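Local coordinates for protein aminotransferase, class I and II (Erwinia tasmaniensis, PDB 5Z0Q) that is a class I and II aminotransferase-family protein that binds pyridoxal-5'-phosphate and assembles from two copies of the chain, at residues 43-48 with 297-302; 108-113 with 264-269; 154-159 with 194-199. All coordinates share one frame; numbering follows the deposited sequence.

Contact 1. Residues 43-48 with 297-302; sequences TDFRAA and LDYLRA
Phe45 reaches from the loop between strand 36-38 and helix 49-59 to the flank of helix 290-313, where its ring meets Tyr299 and Leu300. The outer end of the ring does the touching. Atom CZ of Phe45 lies 4.1 Å from CD2 of Tyr299, and the neighbouring CE2 of Phe45 is 4.0 Å from CD2 of Leu300. That methyl sits at the edge of the Phe45 ring, near its plane. The two aromatic rings meet obliquely, planes at 88° and centroids 5.9 Å apart. Tyr299 holds its CG anti to the backbone N (chi1 -164°), which swings the ring off the helix toward the loop. Leu300 sends only one branch, CD2, to the same ring. Further out, the polar end of Tyr299 belongs to helix 371-385: its OH is hydrogen-bonded to the backbone N of Arg371, whose side chain also makes a cation-pi contact with the ring. The loop is held in turn by Asn243 ND2, bonded to Phe45 O, and by Trp27 NE1, bonded to Asp44 OD1. Beyond Phe45, Arg46 and Ala47 touch the second subunit. Across the two segments the contact is purely apolar, so its hold depends on shape and burial of the Phe45 ring, while the Tyr299 hydroxyl is satisfied by a third part of the fold.

Contact 2. Residues 108-113 with 264-269; sequences VRAFTE and NRMRKG
Met266 of helix 257-267 lies against the last turn of helix 101-111, spread over Ala110 and Arg109. Where the two segments come nearest, the two CB atoms of Ala110 and Met266 meet at 3.7 Å; the small alanine lets the backbones approach until the CA atoms of this pair are 5.9 Å apart. From there the methionine extends toward Arg109. Its CG is anti to the backbone N (chi1 -179°), and two further bends, at chi2 and chi3, curl the thioether back over the partner helix. The sulfur SD of Met266 rests 3.6 Å from CB of Arg109, and the terminal methyl CE turns to the carbonyl O of the same arginine. Arg109 therefore meets the sulfur through the base of its side chain, while its chain, bent at chi2, carries the guanidinium away from helix 257-267. Around this pair, Met266 also touches Ile106 one turn earlier on helix 101-111, and Met270 of the second subunit packs on both Arg109 and Met266. Next to Met266, Arg267 is bonded through NH1 to Phe96 O and Pro272 O and through NE to Val271 O, which ties the end of its helix to neighbouring loops and strand 94-97. The contact is one of dispersion: a flexible, polarisable thioether fits itself to an alanine and to the aliphatic base of an arginine, near the subunit interface, and leaves the arginine's charge uninvolved.

Contact 3. Residues 154-159 with 194-199; sequences DLDSHE and AQRHDL
Glu159 OE2 accepts from two side chains of helix 184-197, Arg196 and His197, which reach it from opposite faces of the carboxylate plane. Arg196 NE forms a salt bridge to Glu159 OE2, modelled at 2.5 Å, meeting it on the syn side, 27° out of plane. His197 NE2 lies 3.0 Å from the same Glu159 OE2, above the carboxylate plane, and the N-H points at it fairly straight, at 156°. A second, weak bond runs from His197 NE2 to Glu159 OE1. The guanidinium has another acid beside it: Arg196 NH2 is 2.9 Å from OD2 of Asp156, a salt bridge whose hydrogen bond is weak. Glu159 bends at chi2 (-91°) to bring its carboxylate to the helix, whereas Arg196 leaves with CG anti to the backbone N and turns its guanidinium at chi3. On the loop side, Asp154 O gathers Ser157 N, Ser157 OG and His158 ND1, closing the short 3-10 turn that carries Asp156. On the helix side, Asp198, with positive phi, forms a Schellman motif after the last turn of helix 184-197. Packing follows around it, where Leu155 and Glu159 touch Phe193, whose ring also meets that of His197. Two carboxylates around one arginine, with His197 NE2 on the same Glu159 oxygen as Arg196, make a surface salt-bridge network joining loop to helix; Glu159 would tend to favour a protonated His197, an effect Arg196 probably offsets in part.

Contact 1 lies well away from the other two: it is centred about 36 Å from the centre of contact 2 and 37 Å from that of contact 3, both on the opposite side of the chain's centre. Contacts 2 and 3 have centres about 24 Å apart and nearest atoms about 8 Å apart, without touching. Along the sequence they are nested, 154-159 with 194-199 inside 108-113 with 264-269, and that inside contact 1. Neither contact 1 nor contact 2 touches the ligand: the side chains of Leu300 and Arg109 are about 13 and 14 Å from a bound pyridoxal-5'-phosphate. Both touch the second subunit. Contact 3 touches no other chain, and is polar where the others are apolar.

Contact 1. Residues 43-48 with 297-302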
ATOM      1  N   THR A  43       3.091  18.752   7.360  1.00 29.40           N
ATOM      2  CA  THR A  43       2.671  20.109   7.666  1.00 32.24           C
ATOM      3  C   THR A  43       1.189  20.144   8.021  1.00 30.15           C
ATOM      4  O   THR A  43       0.428  19.218   7.728  1.00 27.50           O
ATOM      5  CB  THR A  43       2.957  21.043   6.488  1.00 33.99           C
ATOM      6  OG1 THR A  43       2.235  20.600   5.332  1.00 32.04           O
ATOM      7  CG2 THR A  43       4.446  21.061   6.173  1.00 26.60           C
ATOM      8  N   ASP A  44       0.786  21.233   8.675  1.00 30.06           N
ATOM      9  CA  ASP A  44      -0.607  21.469   9.025  1.00 33.69           C
ATOM     10  C   ASP A  44      -1.353  22.243   7.945  1.00 29.73           C
ATOM     11  O   ASP A  44      -2.411  22.819   8.224  1.00 33.25           O
ATOM     12  CB  ASP A  44      -0.695  22.213  10.360  1.00 27.03           C
ATOM     13  CG  ASP A  44      -0.071  21.435  11.503  1.00 31.02           C
ATOM     14  OD1 ASP A  44      -0.137  20.188  11.483  1.00 31.10           O
ATOM     15  OD2 ASP A  44       0.485  22.071  12.423  1.00 28.78           O
ATOM     16  N   PHE A  45      -0.832  22.261   6.722  1.00 26.30           N
ATOM     17  CA  PHE A  45      -1.384  23.078   5.653  1.00 26.26           C
ATOM     18  C   PHE A  45      -2.413  22.297   4.847  1.00 27.13           C
ATOM     19  O   PHE A  45      -2.199  21.131   4.502  1.00 30.40           O
ATOM     20  CB  PHE A  45      -0.271  23.575   4.728  1.00 27.88           C
ATOM     21  CG  PHE A  45       0.802  24.355   5.434  1.00 31.15           C
ATOM     22  CD1 PHE A  45       0.493  25.168   6.512  1.00 32.93           C
ATOM     23  CD2 PHE A  45       2.122  24.268   5.024  1.00 29.72           C
ATOM     24  CE1 PHE A  45       1.480  25.883   7.164  1.00 32.72           C
ATOM     25  CE2 PHE A  45       3.113  24.981   5.672  1.00 28.56           C
ATOM     26  CZ  PHE A  45       2.792  25.789   6.743  1.00 24.99           C
ATOM     27  N   ARG A  46      -3.533  22.951   4.555  1.00 25.16           N
ATOM     28  CA  ARG A  46      -4.533  22.380   3.665  1.00 28.18           C
ATOM     29  C   ARG A  46      -3.944  22.188   2.272  1.00 26.47           C
ATOM     30  O   ARG A  46      -3.166  23.016   1.789  1.00 25.35           O
ATOM     31  CB  ARG A  46      -5.758  23.296   3.618  1.00 30.56           C
ATOM     32  CG  ARG A  46      -6.775  22.988   2.532  1.00 33.29           C
ATOM     33  CD  ARG A  46      -7.869  24.047   2.531  1.00 34.98           C
ATOM     34  NE  ARG A  46      -8.685  24.018   1.320  1.00 38.39           N
ATOM     35  CZ  ARG A  46      -9.859  23.403   1.222  1.00 38.16           C
ATOM     36  NH1 ARG A  46     -10.361  22.755   2.264  1.00 35.35           N
ATOM     37  NH2 ARG A  46     -10.530  23.433   0.078  1.00 46.87           N
ATOM     38  N   ALA A  47      -4.308  21.079   1.631  1.00 27.33           N
ATOM     39  CA  ALA A  47      -3.773  20.769   0.313  1.00 23.40           C
ATOM     40  C   ALA A  47      -4.219  21.813  -0.708  1.00 24.80           C
ATOM     41  O   ALA A  47      -5.204  22.532  -0.517  1.00 32.59           O
ATOM     42  CB  ALA A  47      -4.212  19.375  -0.132  1.00 18.79           C
ATOM     43  N   ALA A  48      -3.470  21.891  -1.806  1.00 24.44           N
ATOM     44  CA  ALA A  48      -3.771  22.854  -2.856  1.00 23.09           C
ATOM     45  C   ALA A  48      -5.156  22.598  -3.441  1.00 26.39           C
ATOM     46  O   ALA A  48      -5.667  21.474  -3.418  1.00 28.61           O
ATOM     47  CB  ALA A  48      -2.715  22.785  -3.961  1.00 23.04           C
ATOM     48  N   LEU A 297       7.067  27.817   0.050  1.00 29.55           N
ATOM     49  CA  LEU A 297       8.496  28.010   0.278  1.00 27.56           C
ATOM     50  C   LEU A 297       8.774  29.358   0.929  1.00 31.29           C
ATOM     51  O   LEU A 297       9.579  29.447   1.864  1.00 33.16           O
ATOM     52  CB  LEU A 297       9.262  27.881  -1.038  1.00 26.52           C
ATOM     53  CG  LEU A 297       9.161  26.537  -1.763  1.00 27.87           C
ATOM     54  CD1 LEU A 297      10.027  26.534  -3.013  1.00 31.30           C
ATOM     55  CD2 LEU A 297       9.539  25.393  -0.836  1.00 29.93           C
ATOM     56  N   ASP A 298       8.121  30.419   0.448  1.00 28.82           N
ATOM     57  CA  ASP A 298       8.294  31.731   1.064  1.00 28.05           C
ATOM     58  C   ASP A 298       7.805  31.726   2.506  1.00 25.24           C
ATOM     59  O   ASP A 298       8.437  32.321   3.387  1.00 30.93           O
ATOM     60  CB  ASP A 298       7.558  32.795   0.250  1.00 32.37           C
ATOM     61  CG  ASP A 298       8.055  32.888  -1.181  1.00 41.78           C
ATOM     62  OD1 ASP A 298       9.224  32.526  -1.432  1.00 47.03           O
ATOM     63  OD2 ASP A 298       7.276  33.325  -2.055  1.00 33.38           O
ATOM     64  N   TYR A 299       6.684  31.052   2.765  1.00 22.43           N
ATOM     65  CA  TYR A 299       6.163  30.975   4.126  1.00 24.19           C
ATOM     66  C   TYR A 299       7.076  30.144   5.019  1.00 29.35           C
ATOM     67  O   TYR A 299       7.301  30.496   6.183  1.00 27.47           O
ATOM     68  CB  TYR A 299       4.751  30.391   4.107  1.00 28.40           C
ATOM     69  CG  TYR A 299       3.968  30.607   5.383  1.00 32.10           C
ATOM     70  CD1 TYR A 299       3.227  31.765   5.574  1.00 28.81           C
ATOM     71  CD2 TYR A 299       3.961  29.651   6.389  1.00 28.96           C
ATOM     72  CE1 TYR A 299       2.505  31.968   6.733  1.00 27.91           C
ATOM     73  CE2 TYR A 299       3.241  29.845   7.554  1.00 30.99           C
ATOM     74  CZ  TYR A 299       2.514  31.006   7.719  1.00 33.76           C
ATOM     75  OH  TYR A 299       1.795  31.209   8.874  1.00 34.16           O
ATOM     76  N   LEU A 300       7.618  29.044   4.490  1.00 33.66           N
ATOM     77  CA  LEU A 300       8.495  28.196   5.289  1.00 23.17           C
ATOM     78  C   LEU A 300       9.850  28.847   5.527  1.00 25.15           C
ATOM     79  O   LEU A 300      10.457  28.638   6.583  1.00 31.78           O
ATOM     80  CB  LEU A 300       8.669  26.833   4.619  1.00 24.14           C
ATOM     81  CG  LEU A 300       7.469  25.887   4.704  1.00 26.36           C
ATOM     82  CD1 LEU A 300       7.772  24.564   4.021  1.00 19.21           C
ATOM     83  CD2 LEU A 300       7.059  25.667   6.151  1.00 16.68           C
ATOM     84  N   ARG A 301      10.346  29.633   4.567  1.00 27.67           N
ATOM     85  CA  ARG A 301      11.607  30.335   4.785  1.00 32.40           C
ATOM     86  C   ARG A 301      11.466  31.387   5.877  1.00 32.80           C
ATOM     87  O   ARG A 301      12.368  31.553   6.707  1.00 35.48           O
ATOM     88  CB  ARG A 301      12.101  30.972   3.486  1.00 27.57           C
ATOM     89  CG  ARG A 301      13.305  31.885   3.685  1.00 28.50           C
ATOM     90  CD  ARG A 301      13.910  32.357   2.371  1.00 46.24           C
ATOM     91  NE  ARG A 301      12.900  32.804   1.417  1.00 47.63           N
ATOM     92  CZ  ARG A 301      12.659  32.206   0.254  1.00 56.40           C
ATOM     93  NH1 ARG A 301      13.364  31.141  -0.105  1.00 45.33           N
ATOM     94  NH2 ARG A 301      11.719  32.678  -0.556  1.00 48.78           N
ATOM     95  N   ALA A 302      10.337  32.101   5.899  1.00 27.94           N
ATOM     96  CA  ALA A 302      10.097  33.062   6.969  1.00 32.12           C
ATOM     97  C   ALA A 302       9.981  32.364   8.317  1.00 27.18           C
ATOM     98  O   ALA A 302      10.494  32.859   9.328  1.00 27.07           O
ATOM     99  CB  ALA A 302       8.839  33.877   6.670  1.00 32.42           C
TER

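Contact 2. Residues 108-113 with 264-269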
ATOM      1  N   VAL A 108      16.855  -2.699  -0.227  1.00 24.33           N
ATOM      2  CA  VAL A 108      17.797  -3.430   0.614  1.00 23.81           C
ATOM      3  C   VAL A 108      17.618  -4.935   0.441  1.00 27.68           C
ATOM      4  O   VAL A 108      18.597  -5.688   0.379  1.00 24.96           O
ATOM      5  CB  VAL A 108      17.642  -3.001   2.084  1.00 24.55           C
ATOM      6  CG1 VAL A 108      18.551  -3.823   2.983  1.00 25.59           C
ATOM      7  CG2 VAL A 108      17.946  -1.518   2.236  1.00 20.22           C
ATOM      8  N   ARG A 109      16.367  -5.398   0.353  1.00 25.69           N
ATOM      9  CA  ARG A 109      16.121  -6.830   0.204  1.00 24.07           C
ATOM     10  C   ARG A 109      16.546  -7.338  -1.168  1.00 32.81           C
ATOM     11  O   ARG A 109      16.888  -8.517  -1.309  1.00 35.05           O
ATOM     12  CB  ARG A 109      14.642  -7.142   0.437  1.00 27.24           C
ATOM     13  CG  ARG A 109      14.048  -6.547   1.703  1.00 25.93           C
ATOM     14  CD  ARG A 109      14.046  -7.526   2.860  1.00 33.20           C
ATOM     15  NE  ARG A 109      13.508  -6.911   4.071  1.00 43.72           N
ATOM     16  CZ  ARG A 109      12.219  -6.903   4.400  1.00 33.45           C
ATOM     17  NH1 ARG A 109      11.324  -7.483   3.612  1.00 26.61           N
ATOM     18  NH2 ARG A 109      11.825  -6.316   5.522  1.00 36.65           N
ATOM     19  N   ALA A 110      16.535  -6.473  -2.183  1.00 29.44           N
ATOM     20  CA  ALA A 110      16.793  -6.892  -3.556  1.00 29.54           C
ATOM     21  C   ALA A 110      18.221  -6.648  -4.017  1.00 26.86           C
ATOM     22  O   ALA A 110      18.719  -7.396  -4.865  1.00 33.21           O
ATOM     23  CB  ALA A 110      15.835  -6.176  -4.517  1.00 24.74           C
ATOM     24  N   PHE A 111      18.893  -5.624  -3.493  1.00 24.76           N
ATOM     25  CA  PHE A 111      20.229  -5.256  -3.943  1.00 31.10           C
ATOM     26  C   PHE A 111      21.313  -5.645  -2.947  1.00 32.92           C
ATOM     27  O   PHE A 111      22.459  -5.200  -3.085  1.00 31.31           O
ATOM     28  CB  PHE A 111      20.289  -3.753  -4.227  1.00 27.33           C
ATOM     29  CG  PHE A 111      19.271  -3.285  -5.227  1.00 24.80           C
ATOM     30  CD1 PHE A 111      18.935  -4.075  -6.315  1.00 30.11           C
ATOM     31  CD2 PHE A 111      18.645  -2.059  -5.076  1.00 27.24           C
ATOM     32  CE1 PHE A 111      17.995  -3.649  -7.236  1.00 26.09           C
ATOM     33  CE2 PHE A 111      17.705  -1.628  -5.995  1.00 31.52           C
ATOM     34  CZ  PHE A 111      17.380  -2.424  -7.076  1.00 29.28           C
ATOM     35  N   THR A 112      20.984  -6.462  -1.950  1.00 36.46           N
ATOM     36  CA  THR A 112      21.935  -6.874  -0.929  1.00 37.99           C
ATOM     37  C   THR A 112      21.681  -8.333  -0.580  1.00 38.15           C
ATOM     38  O   THR A 112      20.561  -8.832  -0.718  1.00 36.90           O
ATOM     39  CB  THR A 112      21.821  -6.000   0.332  1.00 33.06           C
ATOM     40  OG1 THR A 112      21.650  -4.630  -0.051  1.00 40.24           O
ATOM     41  CG2 THR A 112      23.072  -6.115   1.185  1.00 37.17           C
ATOM     42  N   GLU A 113      22.731  -9.015  -0.138  1.00 37.31           N
ATOM     43  CA  GLU A 113      22.647 -10.398   0.307  1.00 34.14           C
ATOM     44  C   GLU A 113      23.077 -10.490   1.768  1.00 36.97           C
ATOM     45  O   GLU A 113      23.517  -9.509   2.371  1.00 42.18           O
ATOM     46  CB  GLU A 113      23.487 -11.308  -0.595  1.00 39.14           C
ATOM     47  CG  GLU A 113      22.822 -11.592  -1.931  1.00 48.14           C
ATOM     48  CD  GLU A 113      23.819 -11.801  -3.051  1.00 65.02           C
ATOM     49  OE1 GLU A 113      25.037 -11.743  -2.780  1.00 71.33           O
ATOM     50  OE2 GLU A 113      23.385 -12.019  -4.203  1.00 77.56           O
ATOM     51  N   ASN A 264      11.537  -5.208  -9.062  1.00 23.50           N
ATOM     52  CA  ASN A 264      10.140  -5.590  -9.240  1.00 23.40           C
ATOM     53  C   ASN A 264       9.869  -7.002  -8.737  1.00 30.62           C
ATOM     54  O   ASN A 264       8.774  -7.276  -8.230  1.00 26.70           O
ATOM     55  CB  ASN A 264       9.749  -5.465 -10.712  1.00 15.00           C
ATOM     56  CG  ASN A 264       9.739  -4.028 -11.192  1.00 21.78           C
ATOM     57  OD1 ASN A 264       9.404  -3.113 -10.439  1.00 29.79           O
ATOM     58  ND2 ASN A 264      10.107  -3.820 -12.451  1.00 21.24           N
ATOM     59  N   ARG A 265      10.840  -7.908  -8.869  1.00 34.19           N
ATOM     60  CA  ARG A 265      10.652  -9.269  -8.375  1.00 35.05           C
ATOM     61  C   ARG A 265      10.548  -9.292  -6.854  1.00 32.57           C
ATOM     62  O   ARG A 265       9.774 -10.075  -6.290  1.00 29.84           O
ATOM     63  CB  ARG A 265      11.796 -10.161  -8.859  1.00 26.11           C
ATOM     64  CG  ARG A 265      11.686 -11.614  -8.431  1.00 33.99           C
ATOM     65  CD  ARG A 265      12.554 -12.528  -9.292  1.00 41.31           C
ATOM     66  NE  ARG A 265      13.980 -12.226  -9.184  1.00 46.34           N
ATOM     67  CZ  ARG A 265      14.672 -11.537 -10.087  1.00 41.71           C
ATOM     68  NH1 ARG A 265      14.073 -11.073 -11.175  1.00 39.20           N
ATOM     69  NH2 ARG A 265      15.967 -11.314  -9.903  1.00 36.78           N
ATOM     70  N   MET A 266      11.314  -8.436  -6.173  1.00 29.28           N
ATOM     71  CA  MET A 266      11.215  -8.338  -4.722  1.00 25.44           C
ATOM     72  C   MET A 266       9.924  -7.651  -4.295  1.00 29.46           C
ATOM     73  O   MET A 266       9.413  -7.912  -3.200  1.00 29.87           O
ATOM     74  CB  MET A 266      12.430  -7.591  -4.171  1.00 27.84           C
ATOM     75  CG  MET A 266      12.466  -7.447  -2.657  1.00 31.75           C
ATOM     76  SD  MET A 266      12.573  -9.031  -1.804  1.00 38.23           S
ATOM     77  CE  MET A 266      14.063  -9.704  -2.537  1.00 23.41           C
ATOM     78  N   ARG A 267       9.378  -6.785  -5.149  1.00 31.84           N
ATOM     79  CA  ARG A 267       8.181  -6.026  -4.806  1.00 28.89           C
ATOM     80  C   ARG A 267       6.902  -6.818  -5.053  1.00 29.96           C
ATOM     81  O   ARG A 267       5.920  -6.641  -4.323  1.00 26.72           O
ATOM     82  CB  ARG A 267       8.160  -4.719  -5.608  1.00 22.68           C
ATOM     83  CG  ARG A 267       6.995  -3.782  -5.308  1.00 23.98           C
ATOM     84  CD  ARG A 267       5.827  -3.986  -6.264  1.00 16.44           C
ATOM     85  NE  ARG A 267       4.772  -3.004  -6.042  1.00 16.52           N
ATOM     86  CZ  ARG A 267       4.660  -1.868  -6.721  1.00 17.65           C
ATOM     87  NH1 ARG A 267       3.673  -1.026  -6.453  1.00 20.11           N
ATOM     88  NH2 ARG A 267       5.538  -1.575  -7.672  1.00 14.98           N
ATOM     89  N   LYS A 268       6.902  -7.693  -6.058  1.00 37.81           N
ATOM     90  CA  LYS A 268       5.670  -8.304  -6.544  1.00 32.71           C
ATOM     91  C   LYS A 268       4.982  -9.120  -5.455  1.00 37.48           C
ATOM     92  O   LYS A 268       5.624  -9.891  -4.736  1.00 42.52           O
ATOM     93  CB  LYS A 268       5.977  -9.186  -7.754  1.00 25.52           C
ATOM     94  CG  LYS A 268       4.760  -9.802  -8.417  1.00 35.32           C
ATOM     95  CD  LYS A 268       5.127 -10.378  -9.775  1.00 42.81           C
ATOM     96  CE  LYS A 268       6.331 -11.303  -9.672  1.00 50.29           C
ATOM     97  NZ  LYS A 268       6.839 -11.715 -11.010  1.00 43.20           N
ATOM     98  N   GLY A 269       3.668  -8.934  -5.332  1.00 33.78           N
ATOM     99  CA  GLY A 269       2.871  -9.665  -4.368  1.00 26.98           C
ATOM    100  C   GLY A 269       2.963  -9.117  -2.958  1.00 31.05           C
ATOM    101  O   GLY A 269       1.954  -9.013  -2.255  1.00 27.56           O
TER

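Contact 3. Residues 154-159 with 194-199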
ATOM      1  N   ASP A 154      31.441  12.957   4.731  1.00 38.21           N
ATOM      2  CA  ASP A 154      32.795  12.656   4.270  1.00 36.04           C
ATOM      3  C   ASP A 154      32.963  11.139   4.273  1.00 41.56           C
ATOM      4  O   ASP A 154      33.603  10.572   5.161  1.00 42.88           O
ATOM      5  CB  ASP A 154      33.838  13.353   5.162  1.00 37.04           C
ATOM      6  CG  ASP A 154      35.225  13.352   4.551  1.00 42.36           C
ATOM      7  OD1 ASP A 154      35.368  12.898   3.396  1.00 46.37           O
ATOM      8  OD2 ASP A 154      36.171  13.811   5.226  1.00 47.08           O
ATOM      9  N   LEU A 155      32.377  10.482   3.268  1.00 40.48           N
ATOM     10  CA  LEU A 155      32.484   9.029   3.169  1.00 33.81           C
ATOM     11  C   LEU A 155      33.920   8.582   2.926  1.00 33.73           C
ATOM     12  O   LEU A 155      34.292   7.466   3.306  1.00 34.33           O
ATOM     13  CB  LEU A 155      31.575   8.510   2.055  1.00 31.15           C
ATOM     14  CG  LEU A 155      30.065   8.557   2.301  1.00 35.29           C
ATOM     15  CD1 LEU A 155      29.303   8.324   1.005  1.00 22.56           C
ATOM     16  CD2 LEU A 155      29.661   7.530   3.352  1.00 20.15           C
ATOM     17  N   ASP A 156      34.736   9.433   2.301  1.00 42.07           N
ATOM     18  CA  ASP A 156      36.112   9.054   2.001  1.00 41.32           C
ATOM     19  C   ASP A 156      36.952   8.930   3.265  1.00 36.57           C
ATOM     20  O   ASP A 156      37.938   8.185   3.280  1.00 37.25           O
ATOM     21  CB  ASP A 156      36.735  10.069   1.043  1.00 49.28           C
ATOM     22  CG  ASP A 156      35.812  10.424  -0.108  1.00 58.58           C
ATOM     23  OD1 ASP A 156      34.822  11.149   0.129  1.00 51.40           O
ATOM     24  OD2 ASP A 156      36.073   9.977  -1.246  1.00 55.14           O
ATOM     25  N   SER A 157      36.582   9.641   4.328  1.00 38.62           N
ATOM     26  CA  SER A 157      37.285   9.542   5.601  1.00 36.48           C
ATOM     27  C   SER A 157      36.889   8.305   6.400  1.00 37.98           C
ATOM     28  O   SER A 157      37.321   8.161   7.548  1.00 44.16           O
ATOM     29  CB  SER A 157      37.042  10.800   6.439  1.00 29.74           C
ATOM     30  OG  SER A 157      35.690  10.888   6.853  1.00 42.32           O
ATOM     31  N   HIS A 158      36.076   7.416   5.823  1.00 32.70           N
ATOM     32  CA  HIS A 158      35.693   6.165   6.467  1.00 32.49           C
ATOM     33  C   HIS A 158      36.139   4.951   5.658  1.00 41.54           C
ATOM     34  O   HIS A 158      35.543   3.876   5.777  1.00 40.17           O
ATOM     35  CB  HIS A 158      34.183   6.120   6.704  1.00 29.39           C
ATOM     36  CG  HIS A 158      33.700   7.106   7.722  1.00 31.81           C
ATOM     37  ND1 HIS A 158      33.678   8.465   7.489  1.00 35.47           N
ATOM     38  CD2 HIS A 158      33.226   6.932   8.977  1.00 31.24           C
ATOM     39  CE1 HIS A 158      33.210   9.083   8.558  1.00 29.52           C
ATOM     40  NE2 HIS A 158      32.928   8.176   9.475  1.00 32.91           N
ATOM     41  N   GLU A 159      37.180   5.106   4.836  1.00 44.55           N
ATOM     42  CA  GLU A 159      37.665   3.998   4.017  1.00 41.68           C
ATOM     43  C   GLU A 159      38.112   2.824   4.880  1.00 44.40           C
ATOM     44  O   GLU A 159      37.670   1.686   4.680  1.00 40.97           O
ATOM     45  CB  GLU A 159      38.817   4.470   3.129  1.00 45.17           C
ATOM     46  CG  GLU A 159      38.403   5.344   1.960  1.00 44.71           C
ATOM     47  CD  GLU A 159      38.121   4.543   0.708  1.00 50.79           C
ATOM     48  OE1 GLU A 159      38.443   3.335   0.693  1.00 52.96           O
ATOM     49  OE2 GLU A 159      37.583   5.119  -0.261  1.00 48.54           O
ATOM     50  N   ALA A 194      31.278   5.542  -4.429  1.00 33.44           N
ATOM     51  CA  ALA A 194      30.513   4.374  -4.851  1.00 32.21           C
ATOM     52  C   ALA A 194      31.251   3.586  -5.925  1.00 33.28           C
ATOM     53  O   ALA A 194      31.209   2.351  -5.935  1.00 36.98           O
ATOM     54  CB  ALA A 194      29.133   4.802  -5.350  1.00 26.70           C
ATOM     55  N   GLN A 195      31.939   4.279  -6.835  1.00 32.33           N
ATOM     56  CA  GLN A 195      32.649   3.591  -7.909  1.00 33.88           C
ATOM     57  C   GLN A 195      33.895   2.882  -7.388  1.00 35.35           C
ATOM     58  O   GLN A 195      34.174   1.741  -7.775  1.00 37.83           O
ATOM     59  CB  GLN A 195      33.021   4.582  -9.010  1.00 31.35           C
ATOM     60  CG  GLN A 195      31.829   5.250  -9.674  1.00 31.73           C
ATOM     61  CD  GLN A 195      32.235   6.418 -10.549  1.00 28.54           C
ATOM     62  OE1 GLN A 195      33.397   6.824 -10.560  1.00 33.40           O
ATOM     63  NE2 GLN A 195      31.277   6.966 -11.289  1.00 30.25           N
ATOM     64  N   ARG A 196      34.655   3.545  -6.513  1.00 35.58           N
ATOM     65  CA  ARG A 196      35.873   2.947  -5.977  1.00 30.38           C
ATOM     66  C   ARG A 196      35.583   1.653  -5.225  1.00 32.28           C
ATOM     67  O   ARG A 196      36.423   0.745  -5.203  1.00 32.05           O
ATOM     68  CB  ARG A 196      36.586   3.954  -5.072  1.00 33.16           C
ATOM     69  CG  ARG A 196      37.786   3.405  -4.316  1.00 43.76           C
ATOM     70  CD  ARG A 196      38.597   4.514  -3.651  1.00 45.08           C
ATOM     71  NE  ARG A 196      37.787   5.369  -2.784  1.00 51.38           N
ATOM     72  CZ  ARG A 196      37.350   6.579  -3.120  1.00 50.28           C
ATOM     73  NH1 ARG A 196      37.643   7.086  -4.312  1.00 44.23           N
ATOM     74  NH2 ARG A 196      36.618   7.283  -2.268  1.00 45.47           N
ATOM     75  N   HIS A 197      34.402   1.541  -4.621  1.00 29.19           N
ATOM     76  CA  HIS A 197      34.004   0.335  -3.912  1.00 33.54           C
ATOM     77  C   HIS A 197      32.933  -0.457  -4.647  1.00 32.96           C
ATOM     78  O   HIS A 197      32.488  -1.490  -4.133  1.00 23.57           O
ATOM     79  CB  HIS A 197      33.515   0.691  -2.503  1.00 31.99           C
ATOM     80  CG  HIS A 197      34.565   1.325  -1.646  1.00 29.47           C
ATOM     81  ND1 HIS A 197      35.475   0.590  -0.917  1.00 29.58           N
ATOM     82  CD2 HIS A 197      34.858   2.626  -1.409  1.00 31.87           C
ATOM     83  CE1 HIS A 197      36.280   1.410  -0.266  1.00 27.58           C
ATOM     84  NE2 HIS A 197      35.927   2.651  -0.547  1.00 34.06           N
ATOM     85  N   ASP A 198      32.521  -0.009  -5.833  1.00 32.75           N
ATOM     86  CA  ASP A 198      31.496  -0.666  -6.644  1.00 35.68           C
ATOM     87  C   ASP A 198      30.250  -0.969  -5.806  1.00 35.05           C
ATOM     88  O   ASP A 198      29.913  -2.116  -5.513  1.00 38.84           O
ATOM     89  CB  ASP A 198      32.052  -1.930  -7.306  1.00 43.64           C
ATOM     90  CG  ASP A 198      32.118  -1.809  -8.819  1.00 55.47           C
ATOM     91  OD1 ASP A 198      32.791  -0.879  -9.312  1.00 53.57           O
ATOM     92  OD2 ASP A 198      31.494  -2.640  -9.515  1.00 52.49           O
ATOM     93  N   LEU A 199      29.579   0.113  -5.425  1.00 33.45           N
ATOM     94  CA  LEU A 199      28.383   0.052  -4.603  1.00 31.92           C
ATOM     95  C   LEU A 199      27.162   0.476  -5.409  1.00 32.43           C
ATOM     96  O   LEU A 199      27.264   1.258  -6.358  1.00 29.05           O
ATOM     97  CB  LEU A 199      28.512   0.954  -3.372  1.00 30.92           C
ATOM     98  CG  LEU A 199      29.696   0.728  -2.434  1.00 29.59           C
ATOM     99  CD1 LEU A 199      29.642   1.709  -1.274  1.00 28.68           C
ATOM    100  CD2 LEU A 199      29.713  -0.702  -1.931  1.00 24.73           C
TER